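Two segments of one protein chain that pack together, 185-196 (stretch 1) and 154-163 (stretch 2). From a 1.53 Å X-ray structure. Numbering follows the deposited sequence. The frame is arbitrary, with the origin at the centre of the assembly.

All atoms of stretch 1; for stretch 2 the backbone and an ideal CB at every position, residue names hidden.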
# COMPACT_ATOMS: atom_id res chain seq x y z
N PHE A 185 4.95 -8.51 17.16
CA PHE A 185 6.08 -7.59 17.14
C PHE A 185 5.64 -6.20 17.60
O PHE A 185 6.41 -5.24 17.53
CB PHE A 185 6.67 -7.50 15.73
CG PHE A 185 5.66 -7.12 14.69
CD1 PHE A 185 4.88 -8.09 14.08
CD2 PHE A 185 5.44 -5.79 14.38
CE1 PHE A 185 3.92 -7.74 13.15
CE2 PHE A 185 4.49 -5.44 13.44
CZ PHE A 185 3.73 -6.41 12.82
N VAL A 186 4.39 -6.09 18.05
CA VAL A 186 3.89 -4.82 18.55
C VAL A 186 2.91 -5.09 19.70
O VAL A 186 1.72 -4.79 19.64
CB VAL A 186 3.26 -3.98 17.38
CG1 VAL A 186 2.14 -4.74 16.68
CG2 VAL A 186 2.81 -2.61 17.85
N THR A 187 3.45 -5.68 20.77
CA THR A 187 2.67 -6.00 21.96
C THR A 187 3.32 -5.43 23.21
O THR A 187 4.42 -4.88 23.15
CB THR A 187 2.52 -7.52 22.16
OG1 THR A 187 3.80 -8.07 22.47
CG2 THR A 187 1.98 -8.18 20.89
N GLU A 188 2.63 -5.55 24.34
CA GLU A 188 3.17 -5.18 25.65
C GLU A 188 4.56 -5.75 25.89
O GLU A 188 5.47 -5.04 26.32
CB GLU A 188 2.26 -5.68 26.76
CG GLU A 188 1.25 -4.70 27.27
CD GLU A 188 0.51 -5.24 28.47
OE1 GLU A 188 1.18 -5.63 29.46
OE2 GLU A 188 -0.74 -5.30 28.44
N SER A 189 4.69 -7.05 25.63
CA SER A 189 5.91 -7.78 25.96
C SER A 189 6.97 -7.68 24.87
O SER A 189 8.14 -7.98 25.11
CB SER A 189 5.57 -9.24 26.22
OG SER A 189 4.93 -9.83 25.10
N ASN A 190 6.56 -7.27 23.67
CA ASN A 190 7.49 -7.11 22.56
C ASN A 190 7.12 -5.89 21.73
O ASN A 190 6.57 -6.01 20.63
CB ASN A 190 7.51 -8.36 21.69
CG ASN A 190 8.61 -8.34 20.65
OD1 ASN A 190 9.65 -7.69 20.84
ND2 ASN A 190 8.41 -9.05 19.55
N PRO A 191 7.40 -4.69 22.25
CA PRO A 191 6.94 -3.49 21.54
C PRO A 191 7.78 -3.16 20.32
O PRO A 191 8.93 -3.58 20.19
CB PRO A 191 7.03 -2.39 22.60
CG PRO A 191 8.08 -2.86 23.53
CD PRO A 191 8.01 -4.36 23.55
N LEU A 192 7.18 -2.39 19.42
CA LEU A 192 7.86 -1.89 18.24
C LEU A 192 8.55 -0.59 18.60
O LEU A 192 7.90 0.36 19.02
CB LEU A 192 6.85 -1.69 17.11
CG LEU A 192 7.37 -1.30 15.72
CD1 LEU A 192 8.34 -2.34 15.18
CD2 LEU A 192 6.18 -1.11 14.79
N ARG A 193 9.87 -0.56 18.46
CA ARG A 193 10.66 0.57 18.96
C ARG A 193 10.89 1.66 17.92
O ARG A 193 11.31 1.38 16.80
CB ARG A 193 12.02 0.08 19.45
CG ARG A 193 11.99 -1.04 20.47
CD ARG A 193 11.84 -0.54 21.89
NE ARG A 193 11.95 -1.64 22.84
CZ ARG A 193 11.45 -1.62 24.07
NH1 ARG A 193 10.81 -0.55 24.52
NH2 ARG A 193 11.60 -2.67 24.86
N PHE A 194 10.64 2.90 18.32
CA PHE A 194 11.00 4.07 17.51
C PHE A 194 12.28 4.65 18.07
O PHE A 194 13.30 4.70 17.39
CB PHE A 194 9.87 5.10 17.54
CG PHE A 194 10.12 6.34 16.70
CD1 PHE A 194 10.95 6.32 15.59
CD2 PHE A 194 9.50 7.53 17.03
CE1 PHE A 194 11.15 7.47 14.84
CE2 PHE A 194 9.69 8.68 16.28
CZ PHE A 194 10.51 8.65 15.19
N LEU A 195 12.22 5.06 19.33
CA LEU A 195 13.41 5.47 20.08
C LEU A 195 13.70 4.37 21.09
O LEU A 195 13.02 4.25 22.10
CB LEU A 195 13.20 6.82 20.76
CG LEU A 195 12.56 7.88 19.86
CD1 LEU A 195 12.40 9.19 20.61
CD2 LEU A 195 13.37 8.07 18.58
N ASP A 196 14.70 3.55 20.78
CA ASP A 196 15.03 2.39 21.60
C ASP A 196 15.92 2.81 22.77
O ASP A 196 17.12 3.00 22.61
CB ASP A 196 15.73 1.32 20.77
CG ASP A 196 15.87 0.01 21.52
OD1 ASP A 196 15.52 -0.03 22.72
OD2 ASP A 196 16.33 -0.98 20.91
N UNK A 154 4.43 9.00 8.76
CA UNK A 154 5.42 9.41 9.75
C UNK A 154 6.24 8.21 10.20
O UNK A 154 5.75 7.09 10.27
CB UNK A 154 4.74 10.07 10.95
N UNK A 155 7.52 8.46 10.50
CA UNK A 155 8.43 7.38 10.83
C UNK A 155 8.03 6.63 12.10
O UNK A 155 8.25 5.43 12.21
CB UNK A 155 9.85 7.93 10.98
N UNK A 156 7.48 7.36 13.06
CA UNK A 156 7.11 6.77 14.33
C UNK A 156 6.44 7.80 15.20
O UNK A 156 6.28 8.97 14.81
CB UNK A 156 8.33 6.18 15.04
N UNK A 157 6.02 7.38 16.39
CA UNK A 157 5.32 8.26 17.32
C UNK A 157 5.49 7.69 18.73
O UNK A 157 5.25 6.50 18.94
CB UNK A 157 3.84 8.40 16.95
N UNK A 158 5.93 8.54 19.66
CA UNK A 158 6.33 8.15 21.02
C UNK A 158 7.54 7.22 20.95
O UNK A 158 8.01 6.88 19.86
CB UNK A 158 5.17 7.47 21.76
N UNK A 159 8.09 6.81 22.09
CA UNK A 159 9.31 6.02 22.05
C UNK A 159 9.08 4.63 21.46
O UNK A 159 9.99 4.05 20.86
CB UNK A 159 9.90 5.90 23.46
N UNK A 160 7.88 4.09 21.64
CA UNK A 160 7.58 2.75 21.18
C UNK A 160 6.07 2.53 21.17
O UNK A 160 5.32 3.31 21.75
CB UNK A 160 8.27 1.71 22.06
N UNK A 161 5.66 1.47 20.48
CA UNK A 161 4.26 1.11 20.35
C UNK A 161 4.08 -0.37 20.71
O UNK A 161 4.80 -1.21 20.19
CB UNK A 161 3.76 1.39 18.93
N UNK A 162 3.13 -0.68 21.61
CA UNK A 162 2.23 0.21 22.34
C UNK A 162 2.97 0.96 23.44
O UNK A 162 3.70 0.32 24.20
CB UNK A 162 1.07 -0.58 22.94
N UNK A 163 2.81 2.28 23.52
CA UNK A 163 3.61 3.05 24.47
C UNK A 163 3.25 2.72 25.92
O UNK A 163 4.12 2.73 26.80
CB UNK A 163 3.42 4.55 24.22

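At position 154 the ideal CB has nothing of stretch 1 within 5.5 Å, so many side chains would suit; Tyr 154 leads away.

Position 155 points sideways, with its ideal CB 4.1 Å from CE1 of Phe 194. A small or medium apolar group would suit the neighbourhood of the ring; Ala 155 places its CB there.

At 156 the CA-to-CB direction runs toward stretch 1, and an ideal CB would lie 2.4 Å from CG of Phe 194, a clash. The extended backbone, with phi/psi of -177/178°, also favours a residue without a side chain. Gly 156 fits, and its CA sits 3.7 Å from the centroid of the Phe 194 ring, 10° off the normal, in a CH-pi contact over the face.

Positions 157 and 158 point away, and stretch 1 does little to select their side chains. The first is Tyr 157. Phi/psi of 63/177° at 158 would be easiest for glycine, yet the residue is Leu 158, whose O approaches CD2 of Phe 194 to 3.3 Å at the ring edge.

At 159 the backbone carbonyl does the main work, accepting hydrogen bonds from N of Phe 194 and N of Leu 195, both at 2.9 Å from O. The CB points sideways near Leu 195, so a small polar or branched side chain would suit. Thr 159 sets its CG2 4.2 Å from CB of Leu 195.

Position 160 pairs with Arg 193 in an antiparallel, non-hydrogen-bonded bridge, both side chains on the same face. Pro 191 and the guanidinium of Arg 193 both border this space, so a flat aromatic or a polar chain could fit. His 160 lies with CD2 3.7 Å from CB of Pro 191, and NH1 of Arg 193 sits over one ring face, 3.9 Å from CG. ND1 of His 160 and OG1 of Thr 159 are hydrogen-bonded at 2.8 Å.

Position 161 forms the hydrogen-bonded pair with Leu 192: its N lies 2.9 Å from O of Leu 192, and its O accepts from N of Leu 192 at 2.8 Å. The CB shares Leu 192's face, near Val 186, where a compact apolar group would suit. Cys 161 brings SG to 3.7 Å from CG2 of Val 186 and is covalently bonded elsewhere in the structure.

At 162 the preceding peptide is cis, strongly suggesting proline. Pro 162 rests its CD 3.4 Å from O of Thr 187 and 4.2 Å from CB of Pro 191.

Position 163 points away, leaving the choice open; it is Tyr 163.

Stretch 2, residues 154-163: YAGYLTHCPY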
# COMPACT_ATOMS: atom_id res chain seq x y z
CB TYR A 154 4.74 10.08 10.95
CG TYR A 154 3.82 11.21 10.54
CD1 TYR A 154 4.34 12.39 10.02
CD2 TYR A 154 2.45 11.10 10.68
CE1 TYR A 154 3.51 13.43 9.64
CE2 TYR A 154 1.61 12.13 10.31
CZ TYR A 154 2.14 13.29 9.79
OH TYR A 154 1.30 14.33 9.42
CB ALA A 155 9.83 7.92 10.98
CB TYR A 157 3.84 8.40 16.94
CG TYR A 157 3.04 9.17 17.96
CD1 TYR A 157 3.26 10.53 18.17
CD2 TYR A 157 2.05 8.55 18.71
CE1 TYR A 157 2.53 11.23 19.11
CE2 TYR A 157 1.32 9.24 19.64
CZ TYR A 157 1.56 10.57 19.85
OH TYR A 157 0.82 11.25 20.79
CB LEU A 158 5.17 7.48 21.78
CG LEU A 158 3.89 8.32 21.83
CD1 LEU A 158 2.77 7.58 22.55
CD2 LEU A 158 4.13 9.67 22.48
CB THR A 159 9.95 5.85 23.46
OG1 THR A 159 8.98 5.34 24.38
CG2 THR A 159 10.47 7.18 23.96
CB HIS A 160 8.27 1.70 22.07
CG HIS A 160 7.81 1.73 23.49
ND1 HIS A 160 8.22 2.69 24.38
CD2 HIS A 160 6.96 0.91 24.17
CE1 HIS A 160 7.64 2.47 25.56
NE2 HIS A 160 6.88 1.40 25.45
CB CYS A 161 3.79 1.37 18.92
SG CYS A 161 2.07 0.89 18.68
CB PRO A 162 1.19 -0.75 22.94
CG PRO A 162 1.94 -2.02 23.12
CD PRO A 162 2.89 -2.10 21.95
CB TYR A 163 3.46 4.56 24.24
CG TYR A 163 4.17 5.36 25.32
CD1 TYR A 163 5.55 5.54 25.29
CD2 TYR A 163 3.46 5.90 26.38
CE1 TYR A 163 6.20 6.25 26.28
CE2 TYR A 163 4.10 6.61 27.38
CZ TYR A 163 5.47 6.78 27.33
OH TYR A 163 6.10 7.48 28.33
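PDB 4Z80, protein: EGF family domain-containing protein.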